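Local coordinates for protein probable uracil-DNA glycosylase (Acanthamoeba polyphaga mimivirus, PDB 5X55) that belongs to the uracil-DNA glycosylase superfamily, whose fold is built round a four-stranded parallel sheet, at residues V165-T174 with G200-S208; G189-C197 with V261-A269. All coordinates share one frame; numbering follows the deposited sequence.

Contact 1 (V165-T174 with G200-S208); sequences VPYPELLFNT and GVPYAMGCS
The long loop between strand 185-189 and helix 219-230 lies here, through Pro-202, Ala-204 and Gly-206, against Val-165, Pro-166, Tyr-167 and Leu-170 of the chain that leads into helix 173-177. Most of it is loop, and Leu-170 to Asn-173 form a type I beta turn. One end of the contact is apolar. Pro-202 CG sits over one face of the Tyr-167 ring, 4.0 Å from Tyr-167 CZ, and the two side chains cross at about a right angle. Val-165 CG1 meets the same proline, 3.9 Å from Pro-202 CG. It points there because it is anti to the carbonyl carbon (chi1 -62°). Next comes Pro-166, which follows a cis peptide bond; its CB packs 4.0 Å from Ala-204 CB. A water joins the two backbones beside this pair, accepting from Tyr-167 N and donating to Ala-204 O.

Gly-206 fits closely over the turn. Its CA makes a CA-H...O contact with Leu-170 O at 3.2 Å, with 156° at the hydrogen. The backbone has positive phi here, and the absence of a side chain lets the chains come this close. Asn-173 then donates from ND2 to Met-205 O at 2.8 Å. The nitrogen lies nearly in line with the carbonyl bond (173°), but the acceptor is tilted from the amide plane of Asn-173. The same ND2 also bonds to Tyr-101 O, and Met-205 CE rests 3.8 Å from Asn-173 ND2. Thr-174 OG1 is hydrogen-bonded to Met-253 O of strand 251-255, which ties this end to the central sheet. In this buried contact, carbonyls are met by an amide, a C-H group and a water. The two bonds of Asn-173 ND2 probably limit rotation of its amide.

Contact 2 (G189-C197 with V261-A269); sequences GQDPYPGSC and VLNESGVHA
Pro-194 O accepts a hydrogen bond from Asn-263 N at 2.7 Å. The N-H...O angle is nearly straight (166°), although the donor stands 31° from the carbonyl plane. Leu-262 of the turn closes in on this bond. Leu-262 CD1 approaches the acceptor at 3.5 Å from Pro-194 O, and lies 3.8 Å from Ser-196 CB. With CG anti to the backbone N (chi1 -167°), the leucine can send this methyl alongside both residues. The ring of Pro-194 covers the other part of the turn, with its CB 3.5 Å from Glu-264 O.

Farther along, Gly-266 CA sits over the flat face of the Asp-191 carboxylate, 3.4 Å from Asp-191 CG, and the two carboxylate oxygens are at almost the same distance from it. Two waters complete this half. One donates to Asp-191 OD2 and accepts from His-268 N. The other donates to Pro-192 O at 2.6 Å and accepts from Gly-266 N at 2.9 Å.

The next shell probably helps to hold these groups. Val-261 to Glu-264 form a type II beta turn, closed by Glu-264 N bonding to Val-261 O, and Asn-263 has positive phi within it. Thr-260 OG1 bonds to Glu-264 O. His-268 ND1 is hydrogen-bonded to Thr-259 OG1, and its ring stacks with Tyr-157. In segment 189-197, Gln-190 NE2 makes a weak bond to Asp-191 OD1.

Residues 189-195, GQDPYPG, correspond to the GQDPYHG motif of family 1 uracil-DNA glycosylases, with Pro-194 in the place of the usual histidine. The contact joins this loop to the one after strand 260-261. The direct backbone bond probably holds the Pro-194 end more rigidly than the Asp-191 end, which depends on water at the surface.

Contact 1 is buried and contact 2 lies at the surface, with their centres about 10 Å apart. Segments 189-197 and 200-208 belong to the same loop after strand 185-189, so one loop serves both. Their partners are also related, because strands 164-165 and 260-261 pair antiparallel. The contacts meet directly: Tyr-203 N probably bonds to Gly-195 O at 3.0 Å, and Val-201 O packs 3.3 Å from Ser-196 CB. The chemistry follows the place in the fold. Contact 1 relies on proline, valine and aromatic packing plus a side-chain amide. Contact 2 is smaller, and its direct bond is backbone to backbone. Water bridges the backbones in both.

Contact 1 (V165-T174 with G200-S208)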
loop_
_atom_site.group_PDB
_atom_site.type_symbol
_atom_site.label_atom_id
_atom_site.label_comp_id
_atom_site.label_asym_id
_atom_site.label_seq_id
_atom_site.Cartn_x
_atom_site.Cartn_y
_atom_site.Cartn_z
ATOM N N VAL A 165 4.616 9.240 10.309
ATOM C CA VAL A 165 3.830 9.462 9.098
ATOM C C VAL A 165 3.427 8.085 8.578
ATOM O O VAL A 165 4.141 7.101 8.834
ATOM C CB VAL A 165 4.611 10.262 8.041
ATOM C CG1 VAL A 165 4.962 11.652 8.565
ATOM C CG2 VAL A 165 5.883 9.491 7.588
ATOM N N PRO A 166 2.271 7.938 7.913
ATOM C CA PRO A 166 1.257 8.982 7.719
ATOM C C PRO A 166 0.520 9.305 9.020
ATOM O O PRO A 166 0.667 8.549 9.979
ATOM C CB PRO A 166 0.304 8.354 6.699
ATOM C CG PRO A 166 0.373 6.882 7.017
ATOM C CD PRO A 166 1.841 6.646 7.342
ATOM N N TYR A 167 -0.247 10.404 9.038
ATOM C CA TYR A 167 -1.030 10.780 10.206
ATOM C C TYR A 167 -2.114 9.736 10.468
ATOM O O TYR A 167 -2.501 8.985 9.565
ATOM C CB TYR A 167 -1.641 12.165 10.008
ATOM C CG TYR A 167 -0.620 13.291 10.081
ATOM C CD1 TYR A 167 0.692 13.041 10.465
ATOM C CD2 TYR A 167 -0.973 14.601 9.779
ATOM C CE1 TYR A 167 1.611 14.051 10.539
ATOM C CE2 TYR A 167 -0.050 15.625 9.848
ATOM C CZ TYR A 167 1.241 15.341 10.226
ATOM O OH TYR A 167 2.172 16.341 10.293
ATOM N N PRO A 168 -2.594 9.646 11.715
ATOM C CA PRO A 168 -3.404 8.479 12.089
ATOM C C PRO A 168 -4.753 8.416 11.386
ATOM O O PRO A 168 -5.255 7.315 11.154
ATOM C CB PRO A 168 -3.545 8.610 13.616
ATOM C CG PRO A 168 -3.075 9.940 13.963
ATOM C CD PRO A 168 -2.228 10.474 12.880
ATOM N N GLU A 169 -5.349 9.546 11.015
ATOM C CA GLU A 169 -6.582 9.452 10.252
ATOM C C GLU A 169 -6.342 8.952 8.836
ATOM O O GLU A 169 -7.310 8.610 8.148
ATOM C CB GLU A 169 -7.292 10.807 10.207
ATOM C CG GLU A 169 -7.644 11.383 11.586
ATOM C CD GLU A 169 -8.312 12.758 11.496
ATOM O OE1 GLU A 169 -9.562 12.802 11.337
ATOM O OE2 GLU A 169 -7.592 13.787 11.560
ATOM N N LEU A 170 -5.085 8.890 8.390
ATOM C CA LEU A 170 -4.747 8.301 7.098
ATOM C C LEU A 170 -4.085 6.932 7.213
ATOM O O LEU A 170 -3.839 6.294 6.184
ATOM C CB LEU A 170 -3.831 9.238 6.321
ATOM C CG LEU A 170 -4.385 10.635 6.125
ATOM C CD1 LEU A 170 -3.360 11.482 5.382
ATOM C CD2 LEU A 170 -5.682 10.530 5.347
ATOM N N LEU A 171 -3.802 6.471 8.432
ATOM C CA LEU A 171 -3.020 5.253 8.635
ATOM C C LEU A 171 -3.591 4.058 7.873
ATOM O O LEU A 171 -2.853 3.278 7.253
ATOM C CB LEU A 171 -2.961 4.935 10.129
ATOM C CG LEU A 171 -2.221 3.638 10.454
ATOM C CD1 LEU A 171 -0.769 3.781 10.032
ATOM C CD2 LEU A 171 -2.343 3.301 11.929
ATOM N N PHE A 172 -4.904 3.877 7.937
ATOM C CA PHE A 172 -5.559 2.724 7.337
ATOM C C PHE A 172 -6.392 3.139 6.122
ATOM O O PHE A 172 -7.435 2.543 5.841
ATOM C CB PHE A 172 -6.425 2.009 8.374
ATOM C CG PHE A 172 -5.647 1.317 9.471
ATOM C CD1 PHE A 172 -4.545 0.527 9.182
ATOM C CD2 PHE A 172 -6.044 1.445 10.805
ATOM C CE1 PHE A 172 -3.828 -0.129 10.211
ATOM C CE2 PHE A 172 -5.345 0.805 11.836
ATOM C CZ PHE A 172 -4.230 0.004 11.529
ATOM N N ASN A 173 -5.915 4.160 5.405
ATOM C CA ASN A 173 -6.671 4.817 4.337
ATOM C C ASN A 173 -7.232 3.829 3.318
ATOM O O ASN A 173 -8.424 3.874 2.976
ATOM C CB ASN A 173 -5.761 5.829 3.640
ATOM C CG ASN A 173 -6.495 7.060 3.187
ATOM O OD1 ASN A 173 -7.674 7.255 3.493
ATOM N ND2 ASN A 173 -5.792 7.921 2.471
ATOM N N THR A 174 -6.378 2.950 2.791
ATOM C CA THR A 174 -6.837 2.024 1.759
ATOM C C THR A 174 -7.919 1.092 2.288
ATOM O O THR A 174 -8.874 0.775 1.570
ATOM C CB THR A 174 -5.667 1.225 1.199
ATOM O OG1 THR A 174 -4.647 2.137 0.779
ATOM C CG2 THR A 174 -6.120 0.434 -0.017
ATOM N N GLY A 200 5.426 21.152 5.452
ATOM C CA GLY A 200 5.266 20.095 6.425
ATOM C C GLY A 200 4.150 19.113 6.136
ATOM O O GLY A 200 3.884 18.246 6.978
ATOM N N VAL A 201 3.484 19.213 4.989
ATOM C CA VAL A 201 2.510 18.181 4.635
ATOM C C VAL A 201 3.272 16.921 4.225
ATOM O O VAL A 201 4.044 16.943 3.257
ATOM C CB VAL A 201 1.566 18.636 3.516
ATOM C CG1 VAL A 201 0.614 17.515 3.180
ATOM C CG2 VAL A 201 0.807 19.908 3.929
ATOM N N PRO A 202 3.080 15.807 4.911
ATOM C CA PRO A 202 3.776 14.586 4.513
ATOM C C PRO A 202 3.314 14.101 3.147
ATOM O O PRO A 202 2.165 14.304 2.738
ATOM C CB PRO A 202 3.397 13.595 5.617
ATOM C CG PRO A 202 2.981 14.433 6.765
ATOM C CD PRO A 202 2.290 15.610 6.137
ATOM N N TYR A 203 4.245 13.478 2.422
ATOM C CA TYR A 203 3.878 12.751 1.207
ATOM C C TYR A 203 3.110 11.473 1.525
ATOM O O TYR A 203 2.248 11.068 0.747
ATOM C CB TYR A 203 5.123 12.397 0.393
ATOM C CG TYR A 203 5.855 13.574 -0.199
ATOM C CD1 TYR A 203 5.257 14.820 -0.299
ATOM C CD2 TYR A 203 7.153 13.432 -0.661
ATOM C CE1 TYR A 203 5.943 15.900 -0.841
ATOM C CE2 TYR A 203 7.842 14.493 -1.206
ATOM C CZ TYR A 203 7.237 15.723 -1.295
ATOM O OH TYR A 203 7.940 16.770 -1.843
ATOM N N ALA A 204 3.408 10.825 2.647
ATOM C CA ALA A 204 2.709 9.596 3.012
ATOM C C ALA A 204 1.231 9.879 3.288
ATOM O O ALA A 204 0.890 10.809 4.033
ATOM C CB ALA A 204 3.371 8.962 4.232
ATOM N N MET A 205 0.350 9.081 2.667
ATOM C CA MET A 205 -1.089 9.242 2.841
ATOM C C MET A 205 -1.795 7.908 3.095
ATOM O O MET A 205 -3.004 7.812 2.930
ATOM C CB MET A 205 -1.697 9.948 1.624
ATOM C CG MET A 205 -1.514 9.225 0.289
ATOM S SD MET A 205 -2.479 10.095 -0.968
ATOM C CE MET A 205 -4.115 9.437 -0.615
ATOM N N GLY A 206 -1.072 6.884 3.536
ATOM C CA GLY A 206 -1.713 5.640 3.901
ATOM C C GLY A 206 -2.030 4.737 2.740
ATOM O O GLY A 206 -2.801 3.788 2.906
ATOM N N CYS A 207 -1.484 5.030 1.567
ATOM C CA CYS A 207 -1.597 4.216 0.368
ATOM C C CYS A 207 -0.205 4.042 -0.195
ATOM O O CYS A 207 0.589 4.989 -0.169
ATOM C CB CYS A 207 -2.461 4.884 -0.695
ATOM S SG CYS A 207 -3.999 5.401 -0.077
ATOM N N SER A 208 0.085 2.865 -0.738
ATOM C CA SER A 208 1.364 2.719 -1.416
ATOM C C SER A 208 1.369 3.550 -2.698
ATOM O O SER A 208 0.337 3.709 -3.364
ATOM C CB SER A 208 1.682 1.242 -1.704
ATOM O OG SER A 208 0.681 0.587 -2.455
HETATM O O HOH W 1 0.046 11.917 6.662
HETATM O O HOH W 2 -2.780 2.125 4.707
#

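Contact 2 (G189-C197 with V261-A269)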
loop_
_atom_site.group_PDB
_atom_site.type_symbol
_atom_site.label_atom_id
_atom_site.label_comp_id
_atom_site.label_asym_id
_atom_site.label_seq_id
_atom_site.Cartn_x
_atom_site.Cartn_y
_atom_site.Cartn_z
ATOM N N GLY A 189 3.459 -1.795 -1.404
ATOM C CA GLY A 189 4.669 -1.026 -1.232
ATOM C C GLY A 189 5.475 -1.552 -0.046
ATOM O O GLY A 189 5.090 -2.482 0.673
ATOM N N GLN A 190 6.627 -0.949 0.152
ATOM C CA GLN A 190 7.472 -1.359 1.259
ATOM C C GLN A 190 7.262 -0.397 2.420
ATOM O O GLN A 190 6.442 -0.672 3.299
ATOM C CB GLN A 190 8.920 -1.405 0.804
ATOM C CG GLN A 190 9.868 -1.998 1.814
ATOM C CD GLN A 190 11.281 -2.123 1.244
ATOM O OE1 GLN A 190 11.657 -3.173 0.734
ATOM N NE2 GLN A 190 12.064 -1.050 1.336
ATOM N N ASP A 191 7.943 0.747 2.413
ATOM C CA ASP A 191 7.768 1.743 3.462
ATOM C C ASP A 191 7.047 2.991 2.925
ATOM O O ASP A 191 7.069 3.260 1.717
ATOM C CB ASP A 191 9.138 2.121 4.066
ATOM C CG ASP A 191 9.888 0.901 4.633
ATOM O OD1 ASP A 191 10.911 0.467 4.044
ATOM O OD2 ASP A 191 9.430 0.350 5.662
ATOM N N PRO A 192 6.360 3.752 3.783
ATOM C CA PRO A 192 5.738 4.996 3.316
ATOM C C PRO A 192 6.811 6.003 2.925
ATOM O O PRO A 192 7.967 5.910 3.355
ATOM C CB PRO A 192 4.927 5.493 4.521
ATOM C CG PRO A 192 4.969 4.380 5.559
ATOM C CD PRO A 192 6.192 3.557 5.238
ATOM N N TYR A 193 6.419 6.954 2.070
ATOM C CA TYR A 193 7.331 8.030 1.704
ATOM C C TYR A 193 7.756 8.772 2.961
ATOM O O TYR A 193 6.903 9.082 3.809
ATOM C CB TYR A 193 6.704 9.021 0.733
ATOM C CG TYR A 193 6.372 8.441 -0.611
ATOM C CD1 TYR A 193 7.352 7.858 -1.401
ATOM C CD2 TYR A 193 5.071 8.481 -1.093
ATOM C CE1 TYR A 193 7.037 7.317 -2.657
ATOM C CE2 TYR A 193 4.746 7.959 -2.342
ATOM C CZ TYR A 193 5.726 7.380 -3.119
ATOM O OH TYR A 193 5.389 6.853 -4.351
ATOM N N PRO A 194 9.057 9.041 3.137
ATOM C CA PRO A 194 9.504 9.800 4.319
ATOM C C PRO A 194 9.431 11.305 4.131
ATOM O O PRO A 194 9.504 12.038 5.129
ATOM C CB PRO A 194 10.966 9.335 4.502
ATOM C CG PRO A 194 11.429 9.103 3.076
ATOM C CD PRO A 194 10.191 8.563 2.318
ATOM N N GLY A 195 9.286 11.781 2.893
ATOM C CA GLY A 195 9.425 13.191 2.591
ATOM C C GLY A 195 8.170 13.989 2.872
ATOM O O GLY A 195 7.120 13.456 3.227
ATOM N N SER A 196 8.296 15.310 2.715
ATOM C CA SER A 196 7.184 16.221 2.934
ATOM C C SER A 196 7.327 17.427 2.012
ATOM O O SER A 196 8.399 17.679 1.454
ATOM C CB SER A 196 7.099 16.651 4.411
ATOM O OG SER A 196 8.244 17.372 4.822
ATOM N N CYS A 197 6.216 18.154 1.831
ATOM C CA CYS A 197 6.230 19.442 1.142
ATOM C C CYS A 197 6.981 20.480 1.978
ATOM O O CYS A 197 7.322 20.252 3.148
ATOM C CB CYS A 197 4.810 19.956 0.886
ATOM S SG CYS A 197 3.754 18.984 -0.253
ATOM N N VAL A 261 9.067 7.508 10.189
ATOM C CA VAL A 261 9.249 8.813 10.818
ATOM C C VAL A 261 9.557 9.807 9.715
ATOM O O VAL A 261 10.292 9.487 8.771
ATOM C CB VAL A 261 10.371 8.797 11.882
ATOM C CG1 VAL A 261 10.670 10.206 12.388
ATOM C CG2 VAL A 261 9.988 7.898 13.044
ATOM N N LEU A 262 8.977 11.004 9.820
ATOM C CA LEU A 262 9.225 12.039 8.828
ATOM C C LEU A 262 10.725 12.225 8.602
ATOM O O LEU A 262 11.498 12.340 9.558
ATOM C CB LEU A 262 8.594 13.349 9.289
ATOM C CG LEU A 262 8.481 14.457 8.251
ATOM C CD1 LEU A 262 7.507 14.042 7.161
ATOM C CD2 LEU A 262 8.037 15.740 8.938
ATOM N N ASN A 263 11.127 12.246 7.329
ATOM C CA ASN A 263 12.500 12.465 6.877
ATOM C C ASN A 263 13.440 11.321 7.246
ATOM O O ASN A 263 14.662 11.496 7.180
ATOM C CB ASN A 263 13.080 13.786 7.409
ATOM C CG ASN A 263 12.310 15.009 6.917
ATOM O OD1 ASN A 263 11.663 14.971 5.863
ATOM N ND2 ASN A 263 12.354 16.091 7.694
ATOM N N GLU A 264 12.915 10.161 7.650
ATOM C CA GLU A 264 13.720 8.967 7.889
ATOM C C GLU A 264 13.083 7.803 7.144
ATOM O O GLU A 264 11.887 7.538 7.304
ATOM C CB GLU A 264 13.830 8.643 9.390
ATOM C CG GLU A 264 14.011 9.870 10.268
ATOM C CD GLU A 264 14.448 9.544 11.693
ATOM O OE1 GLU A 264 14.026 8.496 12.240
ATOM O OE2 GLU A 264 15.218 10.348 12.268
ATOM N N SER A 265 13.872 7.097 6.348
ATOM C CA SER A 265 13.324 6.056 5.492
ATOM C C SER A 265 13.329 4.695 6.190
ATOM O O SER A 265 14.357 4.255 6.717
ATOM C CB SER A 265 14.108 5.997 4.181
ATOM O OG SER A 265 15.497 5.959 4.443
ATOM N N GLY A 266 12.170 4.037 6.198
ATOM C CA GLY A 266 12.081 2.636 6.597
ATOM C C GLY A 266 12.457 2.304 8.028
ATOM O O GLY A 266 12.982 1.224 8.275
ATOM N N VAL A 267 12.195 3.189 8.993
ATOM C CA VAL A 267 12.675 2.926 10.350
ATOM C C VAL A 267 11.740 2.037 11.151
ATOM O O VAL A 267 12.097 1.648 12.268
ATOM C CB VAL A 267 12.942 4.229 11.137
ATOM C CG1 VAL A 267 14.047 5.041 10.463
ATOM C CG2 VAL A 267 11.681 5.073 11.279
ATOM N N HIS A 268 10.570 1.668 10.608
ATOM C CA HIS A 268 9.620 0.801 11.298
ATOM C C HIS A 268 9.386 -0.503 10.548
ATOM O O HIS A 268 8.270 -1.028 10.517
ATOM C CB HIS A 268 8.297 1.516 11.520
ATOM C CG HIS A 268 8.422 2.733 12.380
ATOM N ND1 HIS A 268 7.452 3.706 12.438
ATOM C CD2 HIS A 268 9.409 3.133 13.217
ATOM C CE1 HIS A 268 7.836 4.659 13.266
ATOM N NE2 HIS A 268 9.020 4.335 13.752
ATOM N N ALA A 269 10.448 -1.057 9.958
ATOM C CA ALA A 269 10.300 -2.220 9.088
ATOM C C ALA A 269 9.934 -3.491 9.856
ATOM O O ALA A 269 9.269 -4.363 9.301
ATOM C CB ALA A 269 11.583 -2.431 8.286
HETATM O O HOH W 3 9.154 2.074 8.033
HETATM O O HOH W 4 10.137 5.458 4.721
#